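Local coordinates for salicylate 5-hydroxylase, large oxygenase component (Ralstonia sp., PDB 7C8Z), which serves as the oxygenase component of salicylate 5-hydroxylase, hydroxylating salicylate to gentisate with a mononuclear iron and a [2Fe-2S] Rieske cluster, at residues Pro45-Ala48 / Asp53-Lys56; Phe83-Thr86 / Arg91-Ile94; Pro202-Tyr207 / Val322-Phe327. All blocks are in the same frame, centred on the assembly; numbering follows the deposited sequence.

Contact 1. Residues Pro45-Ala48 / Asp53-Lys56; sequences PFWA and DLYK
Leu-54 and Trp-47 carry this small contact, and Ala-48 adds a little surface. Leu-54 starts from the helix and points at the loop. A chi1 of -75° swings its CG away from the carbonyl side, and CD1 reaches across. This methyl meets the six-membered part of the indole at its edge, near the ring plane. Leu-54 CD1 is 3.6 Å from Trp-47 CE3 and 3.7 Å from Trp-47 CZ3. The same methyl also lies 4.2 Å from Ala-48 CA, against the backbone of the loop. One face of the indole is covered from within the loop, where Pro-45 CG sits 3.5 Å above the plane of the Trp-47 ring, toward its rim. A backbone bond of 3.1 Å from Ala-48 N to Pro-45 O closes a turn in the loop. The contact is thus purely apolar. Helix 427-440 also packs on Leu-54, through Trp-436 and Met-440. Trp-47 touches Pro-34 and the C-terminal Glu-442. The carbonyl of Ala-48 is bonded to Lys-232. This is local hydrophobic packing of a turn against the first turn of helix 52-63, which follows it in the chain.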
loop_
_atom_site.group_PDB
_atom_site.type_symbol
_atom_site.label_atom_id
_atom_site.label_comp_id
_atom_site.label_asym_id
_atom_site.label_seq_id
_atom_site.Cartn_x
_atom_site.Cartn_y
_atom_site.Cartn_z
ATOM N N PRO A 45 26.032 -1.995 -16.632
ATOM C CA PRO A 45 25.145 -3.157 -16.532
ATOM C C PRO A 45 23.871 -2.811 -15.781
ATOM O O PRO A 45 23.855 -1.950 -14.897
ATOM C CB PRO A 45 25.984 -4.177 -15.757
ATOM C CG PRO A 45 26.945 -3.351 -14.976
ATOM C CD PRO A 45 27.266 -2.172 -15.849
ATOM N N PHE A 46 22.792 -3.507 -16.141
ATOM C CA PHE A 46 21.502 -3.228 -15.520
ATOM C C PHE A 46 21.538 -3.473 -14.017
ATOM O O PHE A 46 20.880 -2.751 -13.259
ATOM C CB PHE A 46 20.407 -4.078 -16.168
ATOM C CG PHE A 46 19.953 -3.574 -17.511
ATOM C CD1 PHE A 46 20.610 -2.529 -18.140
ATOM C CD2 PHE A 46 18.865 -4.152 -18.144
ATOM C CE1 PHE A 46 20.190 -2.072 -19.377
ATOM C CE2 PHE A 46 18.444 -3.700 -19.377
ATOM C CZ PHE A 46 19.108 -2.658 -19.995
ATOM N N TRP A 47 22.317 -4.458 -13.562
ATOM C CA TRP A 47 22.342 -4.766 -12.137
ATOM C C TRP A 47 22.994 -3.670 -11.299
ATOM O O TRP A 47 22.927 -3.742 -10.067
ATOM C CB TRP A 47 23.027 -6.113 -11.876
ATOM C CG TRP A 47 24.346 -6.312 -12.548
ATOM C CD1 TRP A 47 24.576 -6.977 -13.716
ATOM C CD2 TRP A 47 25.625 -5.872 -12.077
ATOM N NE1 TRP A 47 25.919 -6.969 -14.008
ATOM C CE2 TRP A 47 26.585 -6.296 -13.018
ATOM C CE3 TRP A 47 26.052 -5.153 -10.954
ATOM C CZ2 TRP A 47 27.946 -6.027 -12.872
ATOM C CZ3 TRP A 47 27.400 -4.886 -10.812
ATOM C CH2 TRP A 47 28.333 -5.323 -11.766
ATOM N N ALA A 48 23.647 -2.685 -11.920
ATOM C CA ALA A 48 24.108 -1.521 -11.169
ATOM C C ALA A 48 22.949 -0.725 -10.577
ATOM O O ALA A 48 23.158 0.054 -9.638
ATOM C CB ALA A 48 24.958 -0.616 -12.062
ATOM N N ASP A 53 22.634 -4.786 -2.220
ATOM C CA ASP A 53 23.952 -4.732 -1.591
ATOM C C ASP A 53 24.776 -3.592 -2.175
ATOM O O ASP A 53 25.447 -2.851 -1.442
ATOM C CB ASP A 53 24.670 -6.073 -1.752
ATOM C CG ASP A 53 24.789 -6.503 -3.192
ATOM O OD1 ASP A 53 23.825 -6.311 -3.957
ATOM O OD2 ASP A 53 25.849 -7.037 -3.563
ATOM N N LEU A 54 24.724 -3.432 -3.499
ATOM C CA LEU A 54 25.348 -2.279 -4.133
ATOM C C LEU A 54 24.767 -0.975 -3.602
ATOM O O LEU A 54 25.502 -0.004 -3.404
ATOM C CB LEU A 54 25.186 -2.361 -5.652
ATOM C CG LEU A 54 26.085 -3.380 -6.359
ATOM C CD1 LEU A 54 25.954 -3.272 -7.868
ATOM C CD2 LEU A 54 27.537 -3.222 -5.925
ATOM N N TYR A 55 23.453 -0.934 -3.348
ATOM C CA TYR A 55 22.840 0.304 -2.862
ATOM C C TYR A 55 23.312 0.650 -1.456
ATOM O O TYR A 55 23.576 1.819 -1.153
ATOM C CB TYR A 55 21.316 0.195 -2.893
ATOM C CG TYR A 55 20.637 1.322 -2.149
ATOM C CD1 TYR A 55 20.597 2.602 -2.682
ATOM C CD2 TYR A 55 20.043 1.110 -0.910
ATOM C CE1 TYR A 55 19.983 3.641 -2.006
ATOM C CE2 TYR A 55 19.427 2.144 -0.224
ATOM C CZ TYR A 55 19.400 3.405 -0.781
ATOM O OH TYR A 55 18.793 4.438 -0.113
ATOM N N LYS A 56 23.423 -0.351 -0.582
ATOM C CA LYS A 56 23.925 -0.108 0.767
ATOM C C LYS A 56 25.386 0.308 0.737
ATOM O O LYS A 56 25.816 1.156 1.537
ATOM C CB LYS A 56 23.733 -1.342 1.647
ATOM C CG LYS A 56 22.276 -1.563 2.003
ATOM C CD LYS A 56 22.053 -2.927 2.609
ATOM C CE LYS A 56 22.738 -3.027 3.945
ATOM N NZ LYS A 56 23.276 -4.384 4.170
#

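Contact 2. Residues Phe83-Thr86 / Arg91-Ile94; sequences FKRT and RSVI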
loop_
_atom_site.group_PDB
_atom_site.type_symbol
_atom_site.label_atom_id
_atom_site.label_comp_id
_atom_site.label_asym_id
_atom_site.label_seq_id
_atom_site.Cartn_x
_atom_site.Cartn_y
_atom_site.Cartn_z
ATOM N N PHE A 83 15.019 25.368 13.145
ATOM C CA PHE A 83 15.504 24.079 12.683
ATOM C C PHE A 83 14.683 23.586 11.498
ATOM O O PHE A 83 13.490 23.897 11.367
ATOM C CB PHE A 83 15.476 23.030 13.814
ATOM C CG PHE A 83 14.095 22.514 14.143
ATOM C CD1 PHE A 83 13.540 21.456 13.433
ATOM C CD2 PHE A 83 13.367 23.068 15.182
ATOM C CE1 PHE A 83 12.283 20.982 13.735
ATOM C CE2 PHE A 83 12.113 22.591 15.496
ATOM C CZ PHE A 83 11.566 21.550 14.767
ATOM N N LYS A 84 15.348 22.807 10.646
ATOM C CA LYS A 84 14.727 22.082 9.546
ATOM C C LYS A 84 15.221 20.642 9.596
ATOM O O LYS A 84 16.433 20.403 9.631
ATOM C CB LYS A 84 15.061 22.724 8.196
ATOM C CG LYS A 84 14.398 22.048 7.011
ATOM C CD LYS A 84 15.149 22.326 5.712
ATOM C CE LYS A 84 14.878 21.242 4.678
ATOM N NZ LYS A 84 15.195 21.673 3.290
ATOM N N ARG A 85 14.291 19.690 9.651
ATOM C CA ARG A 85 14.658 18.284 9.573
ATOM C C ARG A 85 14.814 17.876 8.113
ATOM O O ARG A 85 13.992 18.232 7.263
ATOM C CB ARG A 85 13.609 17.412 10.270
ATOM C CG ARG A 85 13.838 15.903 10.123
ATOM C CD ARG A 85 12.896 15.076 10.993
ATOM N NE ARG A 85 11.489 15.281 10.647
ATOM C CZ ARG A 85 10.823 14.604 9.711
ATOM N NH1 ARG A 85 11.423 13.657 8.999
ATOM N NH2 ARG A 85 9.546 14.879 9.482
ATOM N N THR A 86 15.863 17.114 7.824
ATOM C CA THR A 86 16.133 16.652 6.467
ATOM C C THR A 86 16.824 15.296 6.567
ATOM O O THR A 86 16.825 14.666 7.630
ATOM C CB THR A 86 16.959 17.701 5.697
ATOM O OG1 THR A 86 17.091 17.307 4.323
ATOM C CG2 THR A 86 18.343 17.853 6.315
ATOM N N ARG A 91 19.527 8.577 6.466
ATOM C CA ARG A 91 19.707 8.922 7.869
ATOM C C ARG A 91 19.135 10.310 8.115
ATOM O O ARG A 91 19.594 11.291 7.516
ATOM C CB ARG A 91 21.182 8.852 8.261
ATOM C CG ARG A 91 21.696 7.431 8.330
ATOM C CD ARG A 91 23.201 7.374 8.407
ATOM N NE ARG A 91 23.710 7.673 9.738
ATOM C CZ ARG A 91 25.000 7.657 10.048
ATOM N NH1 ARG A 91 25.899 7.358 9.118
ATOM N NH2 ARG A 91 25.392 7.941 11.281
ATOM N N SER A 92 18.122 10.381 8.977
ATOM C CA SER A 92 17.505 11.653 9.321
ATOM C C SER A 92 18.471 12.518 10.122
ATOM O O SER A 92 19.103 12.047 11.075
ATOM C CB SER A 92 16.227 11.413 10.123
ATOM O OG SER A 92 15.343 12.515 10.016
ATOM N N VAL A 93 18.581 13.791 9.738
ATOM C CA VAL A 93 19.400 14.764 10.444
ATOM C C VAL A 93 18.583 16.036 10.637
ATOM O O VAL A 93 17.541 16.236 10.015
ATOM C CB VAL A 93 20.726 15.068 9.715
ATOM C CG1 VAL A 93 21.639 13.854 9.750
ATOM C CG2 VAL A 93 20.460 15.519 8.286
ATOM N N ILE A 94 19.080 16.896 11.519
ATOM C CA ILE A 94 18.460 18.174 11.840
ATOM C C ILE A 94 19.489 19.271 11.613
ATOM O O ILE A 94 20.616 19.189 12.126
ATOM C CB ILE A 94 17.941 18.195 13.289
ATOM C CG1 ILE A 94 17.083 16.953 13.558
ATOM C CG2 ILE A 94 17.173 19.484 13.578
ATOM C CD1 ILE A 94 16.947 16.618 15.011
#
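Thr-86 and Val-93 form an antiparallel hydrogen-bonded pair, with Thr-86 N 2.9 Å from Val-93 O and Val-93 N 2.9 Å from Thr-86 O. The axes of the two short strands approach to 4.8 Å, and their directions differ by 172°. Next along is the non-hydrogen-bonded pair Arg-85 and Ile-94. Side chains of the two pairs go to opposite faces of the sheet. On one face, Thr-86 and Val-93 run alongside one another in the same sense, with Thr-86 CG2 3.7 Å from Val-93 CG2. With OG1 of Thr-86 turned opposite its own N (chi1 -174°), CG2 takes the side facing the valine. On the other face, Ile-94 CG2 sits 3.9 Å from Phe-83 CB and meets the phenyl ring obliquely. Arg-85 CG and Arg-85 CD each lie 3.7 Å from Ser-92 OG. The arginine chain bends at chi3 (62°), and this hydroxyl sits at the guanidinium edge, near its plane. The guanidinium bonds through NE to the carbonyl of Glu-120. Ser-92 N is bonded to Gln-402 of a neighbouring subunit. Phe-83 and Ile-94 both touch Cys-118. The side chain of Ile-94 is about 12 Å from a [2Fe-2S] cluster. This is a beta hairpin, formed by strands 82-88 and 91-97, in the antiparallel sheet of the Rieske domain.

Contact 3. Residues Pro202-Tyr207 / Val322-Phe327; sequences PTILHY and VMTTIF
In Tyr-207, a chi1 of -64° turns the ring so that its CD1 reaches Val-322 CG1. The CB of Tyr-207 already points toward the strand, which brings it to Thr-324 OG1. Thr-324 has a similar torsion (chi1 -61°). This puts OG1 on the side of its own N and CG2 opposite that N. The two branches of the threonine therefore serve two helix residues. Thr-324 CG2 meets the branch methyl of Ile-204, 4.0 Å from Ile-204 CG2. Thr-324 OG1 lies 4.0 Å from Tyr-207 CB, an approach of a hydroxyl to a methylene and not a bond. The side chains of Ile-204 and Thr-324 pass with opposed directions. Val-322 takes the ring end of the contact. Its CG1 is 4.1 Å from Tyr-207 CD1 and 4.2 Å from Tyr-207 CB, and the two side chains are roughly perpendicular. One face of the phenol ring carries its helix neighbour, with His-206 CD2 3.5 Å above the centre of the Tyr-207 ring. The phenol OH is bonded to Lys-266 NZ. The contact is mostly apolar packing, with one threonine hydroxyl against a methylene. The helix and strand axes come within 9.6 Å at a signed crossing angle of -124°. Residues 322-326 belong to strand 321-326, inside the antiparallel sheet of the catalytic domain. Strand 274-278 lies on one side and strand 330-335 on the other. Thr-325 points away from helix 196-211; it and Met-323 pack on helix 232-238. Ile-204 also touches Asp-268 and His-273 in loops, and Val-322 touches Arg-210. The sheet is thus packed between helix 196-211 and helix 232-238 at this strand.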
loop_
_atom_site.group_PDB
_atom_site.type_symbol
_atom_site.label_atom_id
_atom_site.label_comp_id
_atom_site.label_asym_id
_atom_site.label_seq_id
_atom_site.Cartn_x
_atom_site.Cartn_y
_atom_site.Cartn_z
ATOM N N PRO A 202 37.645 24.003 -8.624
ATOM C CA PRO A 202 37.513 25.419 -9.010
ATOM C C PRO A 202 36.421 25.664 -10.036
ATOM O O PRO A 202 35.638 26.615 -9.892
ATOM C CB PRO A 202 38.903 25.761 -9.569
ATOM C CG PRO A 202 39.809 24.679 -9.072
ATOM C CD PRO A 202 38.971 23.454 -8.952
ATOM N N THR A 203 36.322 24.804 -11.054
ATOM C CA THR A 203 35.401 25.066 -12.155
ATOM C C THR A 203 33.953 24.985 -11.697
ATOM O O THR A 203 33.149 25.878 -11.988
ATOM C CB THR A 203 35.641 24.072 -13.293
ATOM O OG1 THR A 203 37.032 24.050 -13.647
ATOM C CG2 THR A 203 34.802 24.442 -14.509
ATOM N N ILE A 204 33.602 23.920 -10.978
ATOM C CA ILE A 204 32.237 23.771 -10.495
ATOM C C ILE A 204 31.934 24.750 -9.366
ATOM O O ILE A 204 30.796 25.223 -9.239
ATOM C CB ILE A 204 31.988 22.301 -10.115
ATOM C CG1 ILE A 204 31.851 21.492 -11.397
ATOM C CG2 ILE A 204 30.734 22.143 -9.281
ATOM C CD1 ILE A 204 32.258 20.083 -11.271
ATOM N N LEU A 205 32.929 25.091 -8.540
ATOM C CA LEU A 205 32.666 26.095 -7.514
ATOM C C LEU A 205 32.399 27.460 -8.139
ATOM O O LEU A 205 31.668 28.270 -7.554
ATOM C CB LEU A 205 33.815 26.172 -6.505
ATOM C CG LEU A 205 33.504 27.152 -5.367
ATOM C CD1 LEU A 205 32.974 26.418 -4.147
ATOM C CD2 LEU A 205 34.707 28.011 -4.998
ATOM N N HIS A 206 32.946 27.722 -9.333
ATOM C CA HIS A 206 32.603 28.968 -10.005
ATOM C C HIS A 206 31.102 29.053 -10.281
ATOM O O HIS A 206 30.478 30.090 -10.040
ATOM C CB HIS A 206 33.372 29.108 -11.308
ATOM C CG HIS A 206 32.778 30.136 -12.225
ATOM N ND1 HIS A 206 32.980 31.488 -12.054
ATOM C CD2 HIS A 206 31.960 30.012 -13.299
ATOM C CE1 HIS A 206 32.329 32.153 -12.993
ATOM N NE2 HIS A 206 31.701 31.282 -13.761
ATOM N N TYR A 207 30.495 27.967 -10.760
ATOM C CA TYR A 207 29.067 28.017 -11.064
ATOM C C TYR A 207 28.217 27.947 -9.799
ATOM O O TYR A 207 27.161 28.599 -9.715
ATOM C CB TYR A 207 28.723 26.902 -12.050
ATOM C CG TYR A 207 29.436 27.107 -13.367
ATOM C CD1 TYR A 207 29.001 28.066 -14.270
ATOM C CD2 TYR A 207 30.573 26.376 -13.686
ATOM C CE1 TYR A 207 29.660 28.272 -15.464
ATOM C CE2 TYR A 207 31.240 26.577 -14.878
ATOM C CZ TYR A 207 30.779 27.528 -15.763
ATOM O OH TYR A 207 31.438 27.734 -16.955
ATOM N N VAL A 322 22.361 27.012 -16.456
ATOM C CA VAL A 322 23.393 26.153 -15.878
ATOM C C VAL A 322 22.734 25.131 -14.957
ATOM O O VAL A 322 22.052 25.498 -13.990
ATOM C CB VAL A 322 24.466 26.949 -15.107
ATOM C CG1 VAL A 322 25.479 26.001 -14.477
ATOM C CG2 VAL A 322 25.177 27.932 -16.018
ATOM N N MET A 323 22.947 23.854 -15.254
ATOM C CA MET A 323 22.494 22.742 -14.422
ATOM C C MET A 323 23.723 22.128 -13.767
ATOM O O MET A 323 24.577 21.565 -14.460
ATOM C CB MET A 323 21.736 21.712 -15.256
ATOM C CG MET A 323 20.443 22.241 -15.841
ATOM S SD MET A 323 19.329 22.862 -14.568
ATOM C CE MET A 323 18.940 21.337 -13.713
ATOM N N THR A 324 23.829 22.239 -12.444
ATOM C CA THR A 324 25.020 21.807 -11.722
ATOM C C THR A 324 24.679 20.624 -10.826
ATOM O O THR A 324 23.858 20.746 -9.915
ATOM C CB THR A 324 25.600 22.955 -10.896
ATOM O OG1 THR A 324 25.976 24.020 -11.774
ATOM C CG2 THR A 324 26.822 22.493 -10.105
ATOM N N THR A 325 25.292 19.479 -11.100
ATOM C CA THR A 325 25.124 18.289 -10.277
ATOM C C THR A 325 26.262 18.206 -9.267
ATOM O O THR A 325 27.434 18.108 -9.658
ATOM C CB THR A 325 25.080 17.026 -11.137
ATOM O OG1 THR A 325 26.097 17.090 -12.148
ATOM C CG2 THR A 325 23.718 16.885 -11.794
ATOM N N ILE A 326 25.917 18.263 -7.980
ATOM C CA ILE A 326 26.866 18.037 -6.896
ATOM C C ILE A 326 26.598 16.642 -6.343
ATOM O O ILE A 326 25.558 16.388 -5.714
ATOM C CB ILE A 326 26.767 19.112 -5.806
ATOM C CG1 ILE A 326 27.187 20.470 -6.373
ATOM C CG2 ILE A 326 27.650 18.748 -4.618
ATOM C CD1 ILE A 326 27.145 21.592 -5.366
ATOM N N PHE A 327 27.552 15.751 -6.605
ATOM C CA PHE A 327 27.429 14.337 -6.285
ATOM C C PHE A 327 27.573 14.118 -4.781
ATOM O O PHE A 327 28.451 14.708 -4.148
ATOM C CB PHE A 327 28.512 13.554 -7.033
ATOM C CG PHE A 327 28.123 12.145 -7.394
ATOM C CD1 PHE A 327 27.270 11.895 -8.457
ATOM C CD2 PHE A 327 28.635 11.069 -6.684
ATOM C CE1 PHE A 327 26.925 10.599 -8.802
ATOM C CE2 PHE A 327 28.294 9.774 -7.018
ATOM C CZ PHE A 327 27.437 9.537 -8.080
#

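How the contacts relate
All three contacts are largely buried and share no element. Contact 1 packs a loop on the start of the helix that follows it, contact 2 pairs two strands, and contact 3 lays a helix on a strand. Contacts 1 and 3 are van der Waals packing, wholly apolar in contact 1 but with a threonine hydroxyl and a tyrosine in contact 3. Contact 2 adds paired backbone bonds, and some of its side chains are partly exposed. Contacts 2 and 3 lie on opposite sides of the chain's centre, in the Rieske and catalytic sheets, their centres about 24 Å apart. Contact 1 is farthest from the chain's centre. Other chains reach contacts 1 and 2 but not contact 3.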